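Long-range contact in Tol-Pal system protein TolB (Acinetobacter baumannii, PDB 7MX5), which is a periplasmic component of the Tol-Pal system, which probably takes part in outer-membrane invagination during cell division and helps maintain outer-membrane integrity: residues 345-357 and 388-400. Sequence-based numbering, arbitrary orientation.
Sequences TSLDESPSFSPNG and EQGEVREPAWAPK
Glu349 spends its carboxylate on two successive residues, the side chain of Arg393 and the backbone of Glu394. Its CG lies anti to the backbone N (chi1 -167°) and the chain continues extended, which carries the carboxylate across to strand 391-397. There OE1 takes the main bond of the salt bridge, 2.6 Å from Arg393 NH2; it lies near the guanidinium plane, whereas the nitrogen comes from above the carboxylate plane. Arg393 NE adds weak bonds to both oxygens, and OE2 also accepts the backbone N-H of Glu394, though the modelled separation is implausibly short and its exact length doubtful. Leu347 covers one face of the guanidinium, with CD1 3.4 Å from Arg393 NE. Through NH1, turned away from Glu349, Arg393 makes a long ion pair with Glu391, which is bridged in turn to Arg365. The carboxylate of Glu394 turns to Ser174, on the next blade.

Further along, the two backbones run nearly parallel, yet a side chain makes the link: Ser352 OG accepts the N-H of Trp397 at 3.0 Å, with an N-H...O angle of 158°. The indole then lies under the Ser354-Pro355 corner. Ser354 CB sits 3.4 Å from the centroid of the six-membered ring, almost on its normal, and Pro355 CD covers the five-membered ring, both as CH-pi contacts on the same face. Ser354 OG, directed away from the indole, bonds Asn356 OD1 at 2.6 Å within the type I turn and also the backbone N of Met359.

The strands belong to neighbouring sheets of the beta-propeller, 352-353 pairing with 359-366 and 391-397 with 135-141. Glu349 OE2 and Ser352 OG thus satisfy Glu394 N and Trp397 N, joining the blades through side chains without merging them into one sheet: salt bridge first, serine-to-backbone bond next, CH-pi contacts beyond.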
loop_
_atom_site.group_PDB
_atom_site.type_symbol
_atom_site.label_atom_id
_atom_site.label_comp_id
_atom_site.label_asym_id
_atom_site.label_seq_id
_atom_site.Cartn_x
_atom_site.Cartn_y
_atom_site.Cartn_z
ATOM N N THR A 345 0.371 -5.509 16.345
ATOM C CA THR A 345 -0.653 -5.931 15.402
ATOM C C THR A 345 -1.331 -7.188 15.924
ATOM O O THR A 345 -0.744 -7.958 16.691
ATOM C CB THR A 345 -0.074 -6.184 14.002
ATOM O OG1 THR A 345 -1.110 -6.656 13.131
ATOM C CG2 THR A 345 1.045 -7.212 14.060
ATOM N N SER A 346 -2.577 -7.387 15.502
ATOM C CA SER A 346 -3.390 -8.496 15.980
ATOM C C SER A 346 -3.397 -9.690 15.037
ATOM O O SER A 346 -3.947 -10.737 15.397
ATOM C CB SER A 346 -4.835 -8.030 16.211
ATOM O OG SER A 346 -4.879 -6.904 17.070
ATOM N N LEU A 347 -2.802 -9.570 13.853
ATOM C CA LEU A 347 -2.885 -10.609 12.837
ATOM C C LEU A 347 -1.493 -10.963 12.338
ATOM O O LEU A 347 -0.704 -10.075 11.998
ATOM C CB LEU A 347 -3.764 -10.159 11.666
ATOM C CG LEU A 347 -5.215 -9.836 12.021
ATOM C CD1 LEU A 347 -5.940 -9.237 10.829
ATOM C CD2 LEU A 347 -5.928 -11.081 12.522
ATOM N N ASP A 348 -1.197 -12.263 12.297
ATOM C CA ASP A 348 0.032 -12.771 11.692
ATOM C C ASP A 348 -0.177 -12.784 10.180
ATOM O O ASP A 348 -0.464 -13.811 9.559
ATOM C CB ASP A 348 0.370 -14.152 12.241
ATOM C CG ASP A 348 1.592 -14.761 11.583
ATOM O OD1 ASP A 348 2.544 -14.012 11.282
ATOM O OD2 ASP A 348 1.601 -15.993 11.372
ATOM N N GLU A 349 -0.039 -11.602 9.581
ATOM C CA GLU A 349 -0.382 -11.392 8.184
ATOM C C GLU A 349 0.617 -10.429 7.558
ATOM O O GLU A 349 1.158 -9.547 8.229
ATOM C CB GLU A 349 -1.812 -10.853 8.048
ATOM C CG GLU A 349 -2.385 -10.885 6.644
ATOM C CD GLU A 349 -3.894 -11.043 6.647
ATOM O OE1 GLU A 349 -4.376 -12.163 6.922
ATOM O OE2 GLU A 349 -4.599 -10.047 6.390
ATOM N N SER A 350 0.846 -10.602 6.262
ATOM C CA SER A 350 1.885 -9.842 5.577
ATOM C C SER A 350 1.510 -8.367 5.482
ATOM O O SER A 350 0.367 -8.043 5.137
ATOM C CB SER A 350 2.118 -10.410 4.179
ATOM O OG SER A 350 3.452 -10.192 3.756
ATOM N N PRO A 351 2.425 -7.454 5.780
ATOM C CA PRO A 351 2.204 -6.037 5.486
ATOM C C PRO A 351 2.500 -5.765 4.014
ATOM O O PRO A 351 2.835 -6.665 3.246
ATOM C CB PRO A 351 3.195 -5.314 6.408
ATOM C CG PRO A 351 4.003 -6.394 7.103
ATOM C CD PRO A 351 3.729 -7.691 6.416
ATOM N N SER A 352 2.375 -4.498 3.626
ATOM C CA SER A 352 2.606 -4.112 2.241
ATOM C C SER A 352 3.164 -2.698 2.194
ATOM O O SER A 352 2.568 -1.774 2.756
ATOM C CB SER A 352 1.316 -4.206 1.418
ATOM O OG SER A 352 1.599 -4.333 0.036
ATOM N N PHE A 353 4.299 -2.541 1.522
ATOM C CA PHE A 353 4.944 -1.244 1.387
ATOM C C PHE A 353 4.230 -0.385 0.350
ATOM O O PHE A 353 3.721 -0.882 -0.658
ATOM C CB PHE A 353 6.407 -1.414 0.979
ATOM C CG PHE A 353 7.372 -1.370 2.130
ATOM C CD1 PHE A 353 7.511 -0.223 2.893
ATOM C CD2 PHE A 353 8.151 -2.473 2.438
ATOM C CE1 PHE A 353 8.406 -0.179 3.948
ATOM C CE2 PHE A 353 9.048 -2.435 3.489
ATOM C CZ PHE A 353 9.175 -1.287 4.246
ATOM N N SER A 354 4.200 0.918 0.607
ATOM C CA SER A 354 3.750 1.849 -0.411
ATOM C C SER A 354 4.856 2.052 -1.447
ATOM O O SER A 354 6.036 1.856 -1.145
ATOM C CB SER A 354 3.367 3.186 0.217
ATOM O OG SER A 354 4.503 3.853 0.737
ATOM N N PRO A 355 4.498 2.424 -2.679
ATOM C CA PRO A 355 5.521 2.580 -3.729
ATOM C C PRO A 355 6.689 3.478 -3.349
ATOM O O PRO A 355 7.816 3.220 -3.792
ATOM C CB PRO A 355 4.727 3.162 -4.904
ATOM C CG PRO A 355 3.332 2.693 -4.695
ATOM C CD PRO A 355 3.127 2.492 -3.219
ATOM N N ASN A 356 6.469 4.516 -2.546
ATOM C CA ASN A 356 7.556 5.401 -2.147
ATOM C C ASN A 356 8.323 4.892 -0.932
ATOM O O ASN A 356 9.317 5.511 -0.541
ATOM C CB ASN A 356 7.030 6.818 -1.878
ATOM C CG ASN A 356 6.016 6.878 -0.744
ATOM O OD1 ASN A 356 5.884 5.948 0.051
ATOM N ND2 ASN A 356 5.294 7.990 -0.667
ATOM N N GLY A 357 7.885 3.789 -0.327
ATOM C CA GLY A 357 8.574 3.246 0.824
ATOM C C GLY A 357 8.432 4.046 2.096
ATOM O O GLY A 357 9.085 3.717 3.091
ATOM N N GLU A 388 -17.232 -0.917 7.885
ATOM C CA GLU A 388 -18.493 -0.747 8.597
ATOM C C GLU A 388 -18.933 -2.047 9.258
ATOM O O GLU A 388 -19.561 -2.019 10.322
ATOM C CB GLU A 388 -19.574 -0.242 7.644
ATOM C CG GLU A 388 -19.397 1.206 7.224
ATOM C CD GLU A 388 -20.717 1.913 6.992
ATOM O OE1 GLU A 388 -21.727 1.510 7.609
ATOM O OE2 GLU A 388 -20.748 2.872 6.193
ATOM N N GLN A 389 -18.606 -3.184 8.649
ATOM C CA GLN A 389 -18.950 -4.481 9.207
ATOM C C GLN A 389 -17.956 -5.514 8.699
ATOM O O GLN A 389 -17.440 -5.414 7.583
ATOM C CB GLN A 389 -20.386 -4.891 8.856
ATOM C CG GLN A 389 -20.695 -4.898 7.369
ATOM C CD GLN A 389 -21.083 -3.530 6.843
ATOM O OE1 GLN A 389 -21.753 -2.755 7.526
ATOM N NE2 GLN A 389 -20.662 -3.227 5.621
ATOM N N GLY A 390 -17.681 -6.503 9.544
ATOM C CA GLY A 390 -16.719 -7.526 9.194
ATOM C C GLY A 390 -15.290 -7.070 9.437
ATOM O O GLY A 390 -15.020 -6.133 10.196
ATOM N N GLU A 391 -14.360 -7.750 8.770
ATOM C CA GLU A 391 -12.941 -7.463 8.906
ATOM C C GLU A 391 -12.306 -7.307 7.532
ATOM O O GLU A 391 -12.796 -7.834 6.531
ATOM C CB GLU A 391 -12.215 -8.563 9.696
ATOM C CG GLU A 391 -12.186 -9.914 9.000
ATOM C CD GLU A 391 -11.546 -10.993 9.851
ATOM O OE1 GLU A 391 -10.714 -10.652 10.717
ATOM O OE2 GLU A 391 -11.875 -12.182 9.652
ATOM N N VAL A 392 -11.201 -6.565 7.500
ATOM C CA VAL A 392 -10.416 -6.341 6.292
ATOM C C VAL A 392 -9.091 -7.071 6.452
ATOM O O VAL A 392 -8.418 -6.926 7.480
ATOM C CB VAL A 392 -10.189 -4.841 6.035
ATOM C CG1 VAL A 392 -10.101 -4.569 4.544
ATOM C CG2 VAL A 392 -11.299 -4.022 6.673
ATOM N N ARG A 393 -8.717 -7.854 5.443
ATOM C CA ARG A 393 -7.545 -8.712 5.539
ATOM C C ARG A 393 -6.727 -8.644 4.258
ATOM O O ARG A 393 -7.238 -8.325 3.180
ATOM C CB ARG A 393 -7.934 -10.172 5.820
ATOM C CG ARG A 393 -8.951 -10.348 6.935
ATOM C CD ARG A 393 -8.266 -10.389 8.286
ATOM N NE ARG A 393 -7.083 -11.239 8.263
ATOM C CZ ARG A 393 -7.010 -12.433 8.834
ATOM N NH1 ARG A 393 -8.037 -12.948 9.491
ATOM N NH2 ARG A 393 -5.879 -13.127 8.744
ATOM N N GLU A 394 -5.438 -8.953 4.402
ATOM C CA GLU A 394 -4.487 -9.160 3.314
ATOM C C GLU A 394 -4.443 -7.987 2.341
ATOM O O GLU A 394 -4.826 -8.140 1.173
ATOM C CB GLU A 394 -4.827 -10.452 2.569
ATOM C CG GLU A 394 -4.142 -11.686 3.136
ATOM C CD GLU A 394 -4.799 -12.979 2.692
ATOM O OE1 GLU A 394 -6.016 -12.964 2.403
ATOM O OE2 GLU A 394 -4.100 -14.012 2.631
ATOM N N PRO A 395 -3.978 -6.816 2.766
ATOM C CA PRO A 395 -3.855 -5.692 1.835
ATOM C C PRO A 395 -2.635 -5.840 0.938
ATOM O O PRO A 395 -1.663 -6.525 1.261
ATOM C CB PRO A 395 -3.712 -4.483 2.763
ATOM C CG PRO A 395 -3.042 -5.037 3.971
ATOM C CD PRO A 395 -3.557 -6.448 4.130
ATOM N N ALA A 396 -2.705 -5.176 -0.214
ATOM C CA ALA A 396 -1.605 -5.189 -1.175
ATOM C C ALA A 396 -1.589 -3.851 -1.900
ATOM O O ALA A 396 -2.456 -3.590 -2.740
ATOM C CB ALA A 396 -1.744 -6.347 -2.160
ATOM N N TRP A 397 -0.612 -3.010 -1.570
ATOM C CA TRP A 397 -0.482 -1.710 -2.214
ATOM C C TRP A 397 -0.004 -1.884 -3.650
ATOM O O TRP A 397 1.002 -2.552 -3.903
ATOM C CB TRP A 397 0.494 -0.832 -1.433
ATOM C CG TRP A 397 0.183 0.635 -1.480
ATOM C CD1 TRP A 397 -0.089 1.381 -2.590
ATOM C CD2 TRP A 397 0.123 1.535 -0.366
ATOM N NE1 TRP A 397 -0.318 2.689 -2.235
ATOM C CE2 TRP A 397 -0.194 2.810 -0.876
ATOM C CE3 TRP A 397 0.304 1.386 1.012
ATOM C CZ2 TRP A 397 -0.333 3.929 -0.056
ATOM C CZ3 TRP A 397 0.165 2.498 1.825
ATOM C CH2 TRP A 397 -0.151 3.752 1.287
ATOM N N ALA A 398 -0.729 -1.282 -4.591
ATOM C CA ALA A 398 -0.357 -1.391 -5.993
ATOM C C ALA A 398 0.977 -0.688 -6.240
ATOM O O ALA A 398 1.197 0.421 -5.744
ATOM C CB ALA A 398 -1.438 -0.791 -6.889
ATOM N N PRO A 399 1.878 -1.299 -6.999
ATOM C CA PRO A 399 3.199 -0.710 -7.232
ATOM C C PRO A 399 3.125 0.427 -8.245
ATOM O O PRO A 399 2.072 0.743 -8.797
ATOM C CB PRO A 399 4.006 -1.892 -7.773
ATOM C CG PRO A 399 2.990 -2.716 -8.486
ATOM C CD PRO A 399 1.738 -2.611 -7.653
ATOM N N LYS A 400 4.278 1.041 -8.484
ATOM C CA LYS A 400 4.392 2.128 -9.450
ATOM C C LYS A 400 5.377 1.762 -10.555
ATOM O O LYS A 400 6.061 0.741 -10.478
ATOM C CB LYS A 400 4.829 3.420 -8.758
ATOM C CG LYS A 400 3.776 4.517 -8.762
ATOM C CD LYS A 400 2.557 4.115 -7.947
ATOM C CE LYS A 400 1.573 5.267 -7.818
ATOM N NZ LYS A 400 2.267 6.565 -7.589
ATOM O OXT LYS A 400 5.511 2.476 -11.548
#